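Local coordinates for single-stranded DNA-binding protein DdrB (Deinococcus radiodurans, PDB 4NOE) that binds single-stranded DNA and assists the accurate annealing of complementary strands, consistent with its part in the DNA damage response, at residues G48-P53 with S63-R68; E55-F60 with Y86-L91; A104-R109 with V119-D124. One frame throughout, in Å; residues are numbered along the deposited sequence.

Interaction 1 of 3, residues G48-P53 with S63-R68; sequences GGYQFP and SLIGAR
The hydrophobic centre of the chain is where the short strand 50-52 meets the turn leading into strand 68-71, and Tyr50, Phe52 and Ile65 make the contact. Strand 50-52 runs parallel to strand 128-135, hydrogen-bonded to it through the backbones of Tyr50 and Phe52, while the backbone of the 63-68 turn is closed by Gly66 N bonding to Ser63 O. Ile65 reaches back from that turn with both of its branches. Its CG2 methyl sits over one face of the Tyr50 ring, 4.0 Å from the ring centroid and 18° off the normal, a CH-pi contact displaced toward the rim, with Tyr50 CZ the nearest ring atom to CG2. The other branch comes down on the same face, beyond the rim, with Ile65 CD1 3.8 Å from Tyr50 CE2. That split follows from the torsions: CG1 is wedged between the backbone N and the carbonyl carbon (chi1 65°), which leaves CG2 anti to the carbonyl carbon. Phe52 touches more lightly, its CZ 4.5 Å from Ile65 CG2, with the methyl at the ring edge. Around them Phe60 and Phe135 pack on Phe52, and Leu14 of a second subunit lies against both aromatic rings. One polar thread crosses the contact: a water 2.7 Å from Tyr50 OH also donates to Ile65 O, at 3.2 Å. Apart from this bridge the two segments meet through carbon alone, so shape and burial hold them together, while the water gives the phenol hydroxyl and a backbone carbonyl a shared polar partner within an otherwise apolar contact.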
loop_
_atom_site.group_PDB
_atom_site.type_symbol
_atom_site.label_atom_id
_atom_site.label_comp_id
_atom_site.label_asym_id
_atom_site.label_seq_id
_atom_site.Cartn_x
_atom_site.Cartn_y
_atom_site.Cartn_z
ATOM N N GLY E 48 5.392 1.623 -21.251
ATOM C CA GLY E 48 5.080 0.546 -22.168
ATOM C C GLY E 48 6.114 0.358 -23.253
ATOM O O GLY E 48 5.923 -0.490 -24.128
ATOM N N GLY E 49 7.195 1.139 -23.210
ATOM C CA GLY E 49 8.270 1.031 -24.187
ATOM C C GLY E 49 8.017 1.903 -25.408
ATOM O O GLY E 49 6.875 2.305 -25.657
ATOM N N TYR E 50 9.073 2.224 -26.157
ATOM C CA TYR E 50 8.901 2.932 -27.417
ATOM C C TYR E 50 7.951 2.137 -28.311
ATOM O O TYR E 50 7.894 0.903 -28.224
ATOM C CB TYR E 50 10.242 3.092 -28.145
ATOM C CG TYR E 50 11.252 3.979 -27.447
ATOM C CD1 TYR E 50 11.236 5.358 -27.623
ATOM C CD2 TYR E 50 12.244 3.429 -26.641
ATOM C CE1 TYR E 50 12.180 6.179 -27.002
ATOM C CE2 TYR E 50 13.183 4.239 -26.005
ATOM C CZ TYR E 50 13.138 5.611 -26.191
ATOM O OH TYR E 50 14.068 6.409 -25.574
ATOM N N GLN E 51 7.217 2.841 -29.168
ATOM C CA GLN E 51 6.307 2.190 -30.103
ATOM C C GLN E 51 6.716 2.514 -31.528
ATOM O O GLN E 51 6.695 3.665 -31.935
ATOM C CB GLN E 51 4.863 2.619 -29.856
ATOM C CG GLN E 51 3.844 1.688 -30.502
ATOM N N PHE E 52 7.100 1.487 -32.273
ATOM C CA PHE E 52 7.601 1.663 -33.627
ATOM C C PHE E 52 6.812 0.775 -34.565
ATOM O O PHE E 52 6.218 -0.214 -34.119
ATOM C CB PHE E 52 9.081 1.289 -33.681
ATOM C CG PHE E 52 9.954 2.165 -32.831
ATOM C CD1 PHE E 52 9.819 3.543 -32.875
ATOM C CD2 PHE E 52 10.904 1.612 -31.982
ATOM C CE1 PHE E 52 10.623 4.355 -32.097
ATOM C CE2 PHE E 52 11.713 2.422 -31.196
ATOM C CZ PHE E 52 11.572 3.794 -31.255
ATOM N N PRO E 53 6.781 1.137 -35.861
ATOM C CA PRO E 53 6.097 0.336 -36.879
ATOM C C PRO E 53 6.729 -1.042 -36.985
ATOM O O PRO E 53 7.960 -1.153 -36.938
ATOM C CB PRO E 53 6.355 1.119 -38.176
ATOM C CG PRO E 53 6.595 2.525 -37.736
ATOM C CD PRO E 53 7.309 2.401 -36.415
ATOM N N SER E 63 20.906 2.627 -32.426
ATOM C CA SER E 63 21.714 3.748 -31.934
ATOM C C SER E 63 20.873 5.022 -31.801
ATOM O O SER E 63 21.238 5.944 -31.059
ATOM C CB SER E 63 22.939 4.000 -32.831
ATOM O OG SER E 63 22.566 4.657 -34.035
ATOM N N LEU E 64 19.745 5.072 -32.506
ATOM C CA LEU E 64 18.821 6.201 -32.368
ATOM C C LEU E 64 18.387 6.378 -30.917
ATOM O O LEU E 64 18.234 7.512 -30.455
ATOM C CB LEU E 64 17.608 6.054 -33.295
ATOM C CG LEU E 64 17.902 6.285 -34.783
ATOM C CD1 LEU E 64 16.748 5.810 -35.674
ATOM C CD2 LEU E 64 18.200 7.762 -35.044
ATOM N N ILE E 65 18.227 5.272 -30.184
ATOM C CA ILE E 65 17.849 5.392 -28.768
ATOM C C ILE E 65 18.971 4.986 -27.824
ATOM O O ILE E 65 18.712 4.614 -26.668
ATOM C CB ILE E 65 16.575 4.595 -28.416
ATOM C CG1 ILE E 65 16.802 3.091 -28.586
ATOM C CG2 ILE E 65 15.389 5.080 -29.252
ATOM C CD1 ILE E 65 15.611 2.222 -28.117
ATOM N N GLY E 66 20.213 5.052 -28.315
ATOM C CA GLY E 66 21.380 4.767 -27.484
ATOM C C GLY E 66 21.556 3.293 -27.146
ATOM O O GLY E 66 22.235 2.940 -26.175
ATOM N N ALA E 67 20.947 2.431 -27.954
ATOM C CA ALA E 67 20.991 0.998 -27.719
ATOM C C ALA E 67 21.839 0.319 -28.788
ATOM O O ALA E 67 22.187 0.940 -29.803
ATOM C CB ALA E 67 19.574 0.431 -27.716
ATOM N N ARG E 68 22.154 -0.956 -28.561
ATOM C CA ARG E 68 22.920 -1.760 -29.512
ATOM C C ARG E 68 22.472 -3.223 -29.435
ATOM O O ARG E 68 22.049 -3.699 -28.371
ATOM C CB ARG E 68 24.422 -1.651 -29.215
ATOM C CG ARG E 68 24.825 -2.151 -27.822
ATOM C CD ARG E 68 26.058 -1.414 -27.279
ATOM N NE ARG E 68 26.307 -1.689 -25.859
ATOM C CZ ARG E 68 27.121 -2.644 -25.409
ATOM N NH1 ARG E 68 27.775 -3.428 -26.257
ATOM N NH2 ARG E 68 27.284 -2.817 -24.103
HETATM O O HOH W 1 16.582 6.033 -24.800
#

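Interaction 2 of 3, residues E55-F60 with Y86-L91; sequences ENEADF and YRRREL. With nucleotides of chain F.
Glu57 and Arg88 join the loop after strand 50-52 to strand 84-91 by a two-pronged salt bridge. Arg88 grips side-on: NE donates to Glu57 OE2 at 2.9 Å and NH2 to Glu57 OE1 at 3.1 Å, the second bond nearly straight (168°). The carboxylate and guanidinium planes stand 58° apart; NH2 meets OE1 from above the carboxylate plane, while NE reaches OE2 on its syn side, also out of that plane. A bend at chi2 (-87°) turns the Glu57 carboxylate toward the end of the extended Arg88 chain. Glu57 OE2 has a second partner in Tyr107 OH. On the other side of Arg88, NH1 donates to Glu90 OE2 at 2.7 Å, so all three guanidinium nitrogens are engaged and the arginine lies between two acids.

The next residue, Arg89, serves the DNA. Its NH1 donates to O3' of DG27 of chain F at 2.9 Å and to OP1 of the same nucleotide at 3.2 Å, while its NE bonds to Ser108 OG, a second-shell link that would steady the guanidinium. The Arg88 network occupies the other side of strand 84-91, which is paired antiparallel with strands 77-81 and 104-110; Ile105 of the latter packs against Glu57, Arg88 and Glu90.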
loop_
_atom_site.group_PDB
_atom_site.type_symbol
_atom_site.label_atom_id
_atom_site.label_comp_id
_atom_site.label_asym_id
_atom_site.label_seq_id
_atom_site.Cartn_x
_atom_site.Cartn_y
_atom_site.Cartn_z
ATOM N N GLU E 55 7.127 -2.892 -39.496
ATOM C CA GLU E 55 8.003 -3.001 -40.664
ATOM C C GLU E 55 9.382 -2.371 -40.441
ATOM O O GLU E 55 10.279 -2.510 -41.280
ATOM C CB GLU E 55 7.335 -2.426 -41.923
ATOM N N ASN E 56 9.559 -1.691 -39.309
ATOM C CA ASN E 56 10.860 -1.104 -38.978
ATOM C C ASN E 56 11.777 -1.999 -38.134
ATOM O O ASN E 56 12.946 -1.665 -37.922
ATOM C CB ASN E 56 10.686 0.258 -38.296
ATOM C CG ASN E 56 10.528 1.394 -39.294
ATOM O OD1 ASN E 56 9.461 1.991 -39.402
ATOM N ND2 ASN E 56 11.599 1.702 -40.023
ATOM N N GLU E 57 11.259 -3.135 -37.672
ATOM C CA GLU E 57 11.967 -3.960 -36.689
ATOM C C GLU E 57 13.237 -4.615 -37.226
ATOM O O GLU E 57 14.278 -4.598 -36.569
ATOM C CB GLU E 57 11.027 -5.041 -36.137
ATOM C CG GLU E 57 11.496 -5.669 -34.833
ATOM C CD GLU E 57 12.436 -6.853 -35.034
ATOM O OE1 GLU E 57 12.415 -7.469 -36.123
ATOM O OE2 GLU E 57 13.192 -7.175 -34.092
ATOM N N ALA E 58 13.145 -5.210 -38.412
ATOM C CA ALA E 58 14.252 -5.986 -38.978
ATOM C C ALA E 58 15.572 -5.209 -39.085
ATOM O O ALA E 58 16.646 -5.780 -38.897
ATOM C CB ALA E 58 13.859 -6.535 -40.324
ATOM N N ASP E 59 15.490 -3.912 -39.375
ATOM C CA ASP E 59 16.694 -3.118 -39.636
ATOM C C ASP E 59 16.670 -1.811 -38.858
ATOM O O ASP E 59 17.269 -0.807 -39.271
ATOM C CB ASP E 59 16.811 -2.826 -41.131
ATOM C CG ASP E 59 15.648 -2.013 -41.645
ATOM O OD1 ASP E 59 14.611 -1.966 -40.953
ATOM O OD2 ASP E 59 15.766 -1.416 -42.731
ATOM N N PHE E 60 15.980 -1.825 -37.725
ATOM C CA PHE E 60 15.909 -0.648 -36.877
ATOM C C PHE E 60 17.304 -0.203 -36.441
ATOM O O PHE E 60 18.149 -1.025 -36.088
ATOM C CB PHE E 60 15.046 -0.945 -35.652
ATOM C CG PHE E 60 14.819 0.239 -34.781
ATOM C CD1 PHE E 60 13.924 1.223 -35.152
ATOM C CD2 PHE E 60 15.505 0.372 -33.582
ATOM C CE1 PHE E 60 13.708 2.324 -34.337
ATOM C CE2 PHE E 60 15.305 1.467 -32.776
ATOM C CZ PHE E 60 14.403 2.448 -33.154
ATOM N N TYR E 86 17.600 -6.543 -23.051
ATOM C CA TYR E 86 16.189 -6.794 -23.324
ATOM C C TYR E 86 16.073 -7.892 -24.366
ATOM O O TYR E 86 16.737 -7.828 -25.400
ATOM C CB TYR E 86 15.496 -5.517 -23.830
ATOM C CG TYR E 86 15.463 -4.415 -22.799
ATOM C CD1 TYR E 86 16.559 -3.584 -22.614
ATOM C CD2 TYR E 86 14.344 -4.213 -22.006
ATOM C CE1 TYR E 86 16.540 -2.585 -21.669
ATOM C CE2 TYR E 86 14.318 -3.195 -21.037
ATOM C CZ TYR E 86 15.423 -2.398 -20.879
ATOM O OH TYR E 86 15.431 -1.384 -19.940
ATOM N N ARG E 87 15.238 -8.893 -24.093
ATOM C CA ARG E 87 15.017 -9.993 -25.044
ATOM C C ARG E 87 14.041 -9.642 -26.157
ATOM O O ARG E 87 13.015 -8.985 -25.920
ATOM C CB ARG E 87 14.479 -11.232 -24.330
ATOM C CG ARG E 87 15.545 -12.071 -23.669
ATOM C CD ARG E 87 15.103 -13.504 -23.441
ATOM N NE ARG E 87 16.171 -14.248 -22.785
ATOM C CZ ARG E 87 16.386 -14.242 -21.473
ATOM N NH1 ARG E 87 17.389 -14.943 -20.960
ATOM N NH2 ARG E 87 15.598 -13.540 -20.669
ATOM N N ARG E 88 14.352 -10.097 -27.366
ATOM C CA ARG E 88 13.437 -9.970 -28.499
ATOM C C ARG E 88 12.329 -11.024 -28.352
ATOM O O ARG E 88 12.612 -12.210 -28.223
ATOM C CB ARG E 88 14.210 -10.189 -29.797
ATOM C CG ARG E 88 13.397 -10.023 -31.073
ATOM C CD ARG E 88 14.294 -10.225 -32.302
ATOM N NE ARG E 88 13.579 -9.950 -33.551
ATOM C CZ ARG E 88 12.792 -10.831 -34.168
ATOM N NH1 ARG E 88 12.610 -12.048 -33.649
ATOM N NH2 ARG E 88 12.183 -10.491 -35.298
ATOM N N ARG E 89 11.074 -10.598 -28.352
ATOM C CA ARG E 89 9.961 -11.534 -28.196
ATOM C C ARG E 89 8.968 -11.408 -29.347
ATOM O O ARG E 89 8.489 -10.317 -29.660
ATOM C CB ARG E 89 9.258 -11.297 -26.843
ATOM C CG ARG E 89 10.257 -11.255 -25.668
ATOM C CD ARG E 89 9.588 -11.073 -24.329
ATOM N NE ARG E 89 10.543 -10.732 -23.273
ATOM C CZ ARG E 89 11.211 -11.620 -22.543
ATOM N NH1 ARG E 89 11.042 -12.928 -22.747
ATOM N NH2 ARG E 89 12.052 -11.195 -21.610
ATOM N N GLU E 90 8.670 -12.534 -29.986
ATOM C CA GLU E 90 7.741 -12.538 -31.103
ATOM C C GLU E 90 6.350 -12.851 -30.584
ATOM O O GLU E 90 6.112 -13.921 -30.028
ATOM C CB GLU E 90 8.187 -13.563 -32.156
ATOM C CG GLU E 90 9.492 -13.172 -32.848
ATOM C CD GLU E 90 10.013 -14.216 -33.828
ATOM O OE1 GLU E 90 9.561 -15.378 -33.774
ATOM O OE2 GLU E 90 10.895 -13.876 -34.649
ATOM N N LEU E 91 5.434 -11.907 -30.753
ATOM C CA LEU E 91 4.065 -12.096 -30.289
ATOM C C LEU E 91 3.139 -12.287 -31.488
ATOM O O LEU E 91 2.881 -11.346 -32.245
ATOM C CB LEU E 91 3.616 -10.890 -29.463
ATOM C CG LEU E 91 4.582 -10.345 -28.400
ATOM C CD1 LEU E 91 3.978 -9.147 -27.670
ATOM C CD2 LEU E 91 4.967 -11.420 -27.402
ATOM P P DC F 28 12.668 -14.710 -19.832
ATOM O OP1 DC F 28 13.344 -13.567 -20.365
ATOM O OP2 DC F 28 13.338 -15.963 -19.906
ATOM O "O5'" DC F 28 12.311 -14.464 -18.310
ATOM C "C5'" DC F 28 11.989 -13.183 -17.812
ATOM C "C4'" DC F 28 12.132 -13.166 -16.314
ATOM O "O4'" DC F 28 11.274 -14.158 -15.740
ATOM C "C3'" DC F 28 13.525 -13.495 -15.816
ATOM O "O3'" DC F 28 14.170 -12.244 -15.709
ATOM C "C2'" DC F 28 13.264 -14.149 -14.475
ATOM C "C1'" DC F 28 11.854 -14.721 -14.589
ATOM N N1 DC F 28 11.744 -16.180 -14.718
ATOM C C2 DC F 28 10.872 -16.874 -13.875
ATOM O O2 DC F 28 10.262 -16.253 -13.004
ATOM N N3 DC F 28 10.735 -18.207 -14.022
ATOM C C4 DC F 28 11.406 -18.843 -14.980
ATOM N N4 DC F 28 11.241 -20.158 -15.087
ATOM C C5 DC F 28 12.281 -18.158 -15.868
ATOM C C6 DC F 28 12.413 -16.839 -15.708
ATOM P P DG F 27 8.522 -15.097 -24.359
ATOM O OP1 DG F 27 9.608 -14.526 -25.052
ATOM O OP2 DG F 27 7.472 -15.742 -25.061
ATOM O "O5'" DG F 27 9.417 -16.021 -23.447
ATOM C "C5'" DG F 27 8.984 -16.707 -22.291
ATOM C "C4'" DG F 27 9.073 -15.828 -21.070
ATOM O "O4'" DG F 27 8.014 -16.272 -20.207
ATOM C "C3'" DG F 27 10.349 -15.900 -20.232
ATOM O "O3'" DG F 27 11.261 -14.839 -20.519
ATOM C "C2'" DG F 27 9.814 -15.692 -18.836
ATOM C "C1'" DG F 27 8.489 -16.428 -18.898
ATOM N N9 DG F 27 8.670 -17.845 -18.661
ATOM C C8 DG F 27 9.729 -18.606 -19.086
ATOM N N7 DG F 27 9.669 -19.839 -18.675
ATOM C C5 DG F 27 8.519 -19.885 -17.905
ATOM C C6 DG F 27 7.934 -20.958 -17.209
ATOM O O6 DG F 27 8.328 -22.120 -17.122
ATOM N N1 DG F 27 6.755 -20.580 -16.589
ATOM C C2 DG F 27 6.218 -19.322 -16.613
ATOM N N2 DG F 27 5.076 -19.157 -15.926
ATOM N N3 DG F 27 6.750 -18.309 -17.265
ATOM C C4 DG F 27 7.891 -18.661 -17.887
ATOM P P DT F 26 2.046 -14.088 -23.381
ATOM O OP1 DT F 26 1.835 -15.230 -24.199
ATOM O OP2 DT F 26 1.664 -14.129 -22.015
ATOM O "O5'" DT F 26 3.563 -13.642 -23.396
ATOM C "C5'" DT F 26 4.422 -13.770 -24.524
ATOM C "C4'" DT F 26 5.786 -13.198 -24.226
ATOM O "O4'" DT F 26 5.669 -11.822 -23.810
ATOM C "C3'" DT F 26 6.551 -13.913 -23.118
ATOM O "O3'" DT F 26 7.936 -14.025 -23.411
ATOM C "C2'" DT F 26 6.430 -12.956 -21.954
ATOM C "C1'" DT F 26 6.429 -11.614 -22.653
ATOM N N1 DT F 26 5.811 -10.508 -21.927
ATOM C C2 DT F 26 6.347 -9.244 -22.003
ATOM O O2 DT F 26 7.366 -8.990 -22.602
ATOM N N3 DT F 26 5.628 -8.283 -21.351
ATOM C C4 DT F 26 4.466 -8.456 -20.635
ATOM O O4 DT F 26 3.927 -7.503 -20.110
ATOM C C5 DT F 26 3.947 -9.798 -20.624
ATOM C C7 DT F 26 2.673 -10.074 -19.897
ATOM C C6 DT F 26 4.636 -10.742 -21.260
#

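Interaction 3 of 3, residues A104-R109 with V119-D124; sequences AIKYSR and VREKAD. With nucleotides of chain F.
Lys106 and Glu121 come from opposite directions and meet in a salt bridge, Lys106 NZ donating to the syn lone pair of Glu121 OE1 at 2.8 Å. The lysine is extended throughout, CG anti to the backbone N (chi1 -175°). A water links the same two groups, accepting from Lys106 NZ at 3.2 Å and donating to Glu121 OE2 at 3.0 Å. Ser131 OG also bonds to Glu121 OE2, so both carboxylate oxygens are engaged.

The polar contacts with DNA centre on the thymine of DT26 of chain F. Ser108 OG donates to its O2 over a short 2.5 Å. Lys106 NZ lies 2.9 Å from N3 of DT26, out of the base plane, and Glu121 OE1 lies 3.0 Å from O4; as they stand, donor near donor and acceptor near acceptor, neither is a hydrogen bond.

For apolar packing, Ala123 CB sits over one face by C7 of DT26, at a tight 3.1 Å, and the Lys106 methylenes lie on the opposite side, by O2.

Side chains from strand 104-110 and from strand 121-122 with the loop after it hold the base of DT26 between them, as expected of a single-stranded DNA-binding surface.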
loop_
_atom_site.group_PDB
_atom_site.type_symbol
_atom_site.label_atom_id
_atom_site.label_comp_id
_atom_site.label_asym_id
_atom_site.label_seq_id
_atom_site.Cartn_x
_atom_site.Cartn_y
_atom_site.Cartn_z
ATOM N N ALA E 104 3.258 -8.630 -33.073
ATOM C CA ALA E 104 4.149 -7.627 -32.506
ATOM C C ALA E 104 5.502 -8.230 -32.174
ATOM O O ALA E 104 5.626 -9.449 -31.987
ATOM C CB ALA E 104 3.518 -6.974 -31.271
ATOM N N ILE E 105 6.518 -7.376 -32.135
ATOM C CA ILE E 105 7.844 -7.787 -31.705
ATOM C C ILE E 105 8.164 -6.917 -30.517
ATOM O O ILE E 105 8.250 -5.691 -30.642
ATOM C CB ILE E 105 8.893 -7.563 -32.791
ATOM C CG1 ILE E 105 8.413 -8.147 -34.120
ATOM C CG2 ILE E 105 10.214 -8.206 -32.381
ATOM C CD1 ILE E 105 8.267 -9.649 -34.082
ATOM N N LYS E 106 8.316 -7.537 -29.356
ATOM C CA LYS E 106 8.492 -6.769 -28.134
ATOM C C LYS E 106 9.889 -7.004 -27.575
ATOM O O LYS E 106 10.395 -8.124 -27.596
ATOM C CB LYS E 106 7.425 -7.164 -27.101
ATOM C CG LYS E 106 7.453 -6.324 -25.837
ATOM C CD LYS E 106 6.228 -6.535 -24.934
ATOM C CE LYS E 106 6.343 -5.591 -23.731
ATOM N NZ LYS E 106 5.274 -5.701 -22.690
ATOM N N TYR E 107 10.512 -5.930 -27.105
ATOM C CA TYR E 107 11.788 -6.010 -26.420
ATOM C C TYR E 107 11.543 -5.680 -24.964
ATOM O O TYR E 107 11.150 -4.548 -24.625
ATOM C CB TYR E 107 12.805 -5.040 -27.048
ATOM C CG TYR E 107 13.284 -5.531 -28.390
ATOM C CD1 TYR E 107 12.510 -5.355 -29.537
ATOM C CD2 TYR E 107 14.493 -6.199 -28.511
ATOM C CE1 TYR E 107 12.942 -5.816 -30.766
ATOM C CE2 TYR E 107 14.935 -6.665 -29.745
ATOM C CZ TYR E 107 14.154 -6.477 -30.859
ATOM O OH TYR E 107 14.593 -6.939 -32.078
ATOM N N SER E 108 11.758 -6.677 -24.108
ATOM C CA SER E 108 11.509 -6.539 -22.672
ATOM C C SER E 108 12.407 -7.456 -21.853
ATOM O O SER E 108 12.919 -8.463 -22.360
ATOM C CB SER E 108 10.046 -6.872 -22.350
ATOM O OG SER E 108 9.792 -8.258 -22.563
ATOM N N ARG E 109 12.565 -7.117 -20.577
ATOM C CA ARG E 109 13.339 -7.917 -19.634
ATOM C C ARG E 109 12.544 -8.115 -18.348
ATOM O O ARG E 109 11.556 -7.406 -18.082
ATOM C CB ARG E 109 14.642 -7.197 -19.290
ATOM C CG ARG E 109 14.405 -5.845 -18.614
ATOM C CD ARG E 109 15.704 -5.056 -18.385
ATOM N NE ARG E 109 15.429 -3.695 -17.895
ATOM C CZ ARG E 109 15.168 -3.397 -16.622
ATOM N NH1 ARG E 109 15.131 -4.351 -15.691
ATOM N NH2 ARG E 109 14.929 -2.149 -16.275
ATOM N N VAL E 119 7.488 1.079 -13.651
ATOM C CA VAL E 119 7.973 0.475 -14.902
ATOM C C VAL E 119 7.649 -1.024 -14.991
ATOM O O VAL E 119 7.903 -1.662 -16.007
ATOM C CB VAL E 119 9.493 0.710 -15.135
ATOM C CG1 VAL E 119 9.835 2.210 -15.070
ATOM C CG2 VAL E 119 10.327 -0.063 -14.118
ATOM N N ARG E 120 7.069 -1.577 -13.931
ATOM C CA ARG E 120 6.798 -3.016 -13.875
ATOM C C ARG E 120 5.436 -3.352 -14.453
ATOM O O ARG E 120 4.452 -2.721 -14.112
ATOM C CB ARG E 120 6.854 -3.506 -12.429
ATOM C CG ARG E 120 8.223 -3.451 -11.803
ATOM C CD ARG E 120 8.096 -3.752 -10.322
ATOM N NE ARG E 120 9.327 -3.466 -9.603
ATOM C CZ ARG E 120 10.132 -4.397 -9.108
ATOM N NH1 ARG E 120 9.828 -5.683 -9.239
ATOM N NH2 ARG E 120 11.238 -4.040 -8.470
ATOM N N GLU E 121 5.396 -4.348 -15.331
ATOM C CA GLU E 121 4.158 -4.813 -15.929
ATOM C C GLU E 121 3.925 -6.216 -15.392
ATOM O O GLU E 121 4.701 -7.132 -15.674
ATOM C CB GLU E 121 4.270 -4.836 -17.468
ATOM C CG GLU E 121 4.447 -3.457 -18.105
ATOM C CD GLU E 121 4.846 -3.506 -19.591
ATOM O OE1 GLU E 121 4.775 -4.580 -20.217
ATOM O OE2 GLU E 121 5.231 -2.452 -20.138
ATOM N N LYS E 122 2.875 -6.381 -14.595
ATOM C CA LYS E 122 2.582 -7.683 -14.004
ATOM C C LYS E 122 2.098 -8.616 -15.092
ATOM O O LYS E 122 1.245 -8.257 -15.903
ATOM C CB LYS E 122 1.526 -7.555 -12.902
ATOM N N ALA E 123 2.669 -9.809 -15.126
ATOM C CA ALA E 123 2.347 -10.786 -16.153
ATOM C C ALA E 123 1.974 -12.093 -15.476
ATOM O O ALA E 123 1.857 -12.146 -14.264
ATOM C CB ALA E 123 3.540 -10.997 -17.030
ATOM N N ASP E 124 1.826 -13.153 -16.260
ATOM C CA ASP E 124 1.490 -14.465 -15.707
ATOM C C ASP E 124 2.565 -15.019 -14.772
ATOM O O ASP E 124 3.736 -14.646 -14.859
ATOM C CB ASP E 124 1.216 -15.455 -16.836
ATOM C CG ASP E 124 -0.046 -15.120 -17.599
ATOM O OD1 ASP E 124 -0.973 -14.567 -16.971
ATOM O OD2 ASP E 124 -0.108 -15.397 -18.817
ATOM P P DT F 26 2.046 -14.088 -23.381
ATOM O OP1 DT F 26 1.835 -15.230 -24.199
ATOM O OP2 DT F 26 1.664 -14.129 -22.015
ATOM O "O5'" DT F 26 3.563 -13.642 -23.396
ATOM C "C5'" DT F 26 4.422 -13.770 -24.524
ATOM C "C4'" DT F 26 5.786 -13.198 -24.226
ATOM O "O4'" DT F 26 5.669 -11.822 -23.810
ATOM C "C3'" DT F 26 6.551 -13.913 -23.118
ATOM O "O3'" DT F 26 7.936 -14.025 -23.411
ATOM C "C2'" DT F 26 6.430 -12.956 -21.954
ATOM C "C1'" DT F 26 6.429 -11.614 -22.653
ATOM N N1 DT F 26 5.811 -10.508 -21.927
ATOM C C2 DT F 26 6.347 -9.244 -22.003
ATOM O O2 DT F 26 7.366 -8.990 -22.602
ATOM N N3 DT F 26 5.628 -8.283 -21.351
ATOM C C4 DT F 26 4.466 -8.456 -20.635
ATOM O O4 DT F 26 3.927 -7.503 -20.110
ATOM C C5 DT F 26 3.947 -9.798 -20.624
ATOM C C7 DT F 26 2.673 -10.074 -19.897
ATOM C C6 DT F 26 4.636 -10.742 -21.260
HETATM O O HOH W 2 4.099 -2.693 -22.857
#

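How the interactions relate
Interaction 1 lies in the buried centre of the chain and is almost wholly apolar; interaction 2 is a surface salt-bridge network, and interaction 3 is a buried ion pair beside a DNA base. All three reach the same mixed sheet. Residues 55-60 and 63-68 both belong to the loop between strands 50-52 and 68-71, so interactions 1 and 2 fasten that one loop at different points. Interactions 2 and 3 share the neighbouring strands 84-91 and 104-110, whose backbones pair at Arg89 and Lys106. DNA is touched by interactions 2 and 3 in different ways: Arg89 takes the backbone, whereas Ser108 takes the thymine itself.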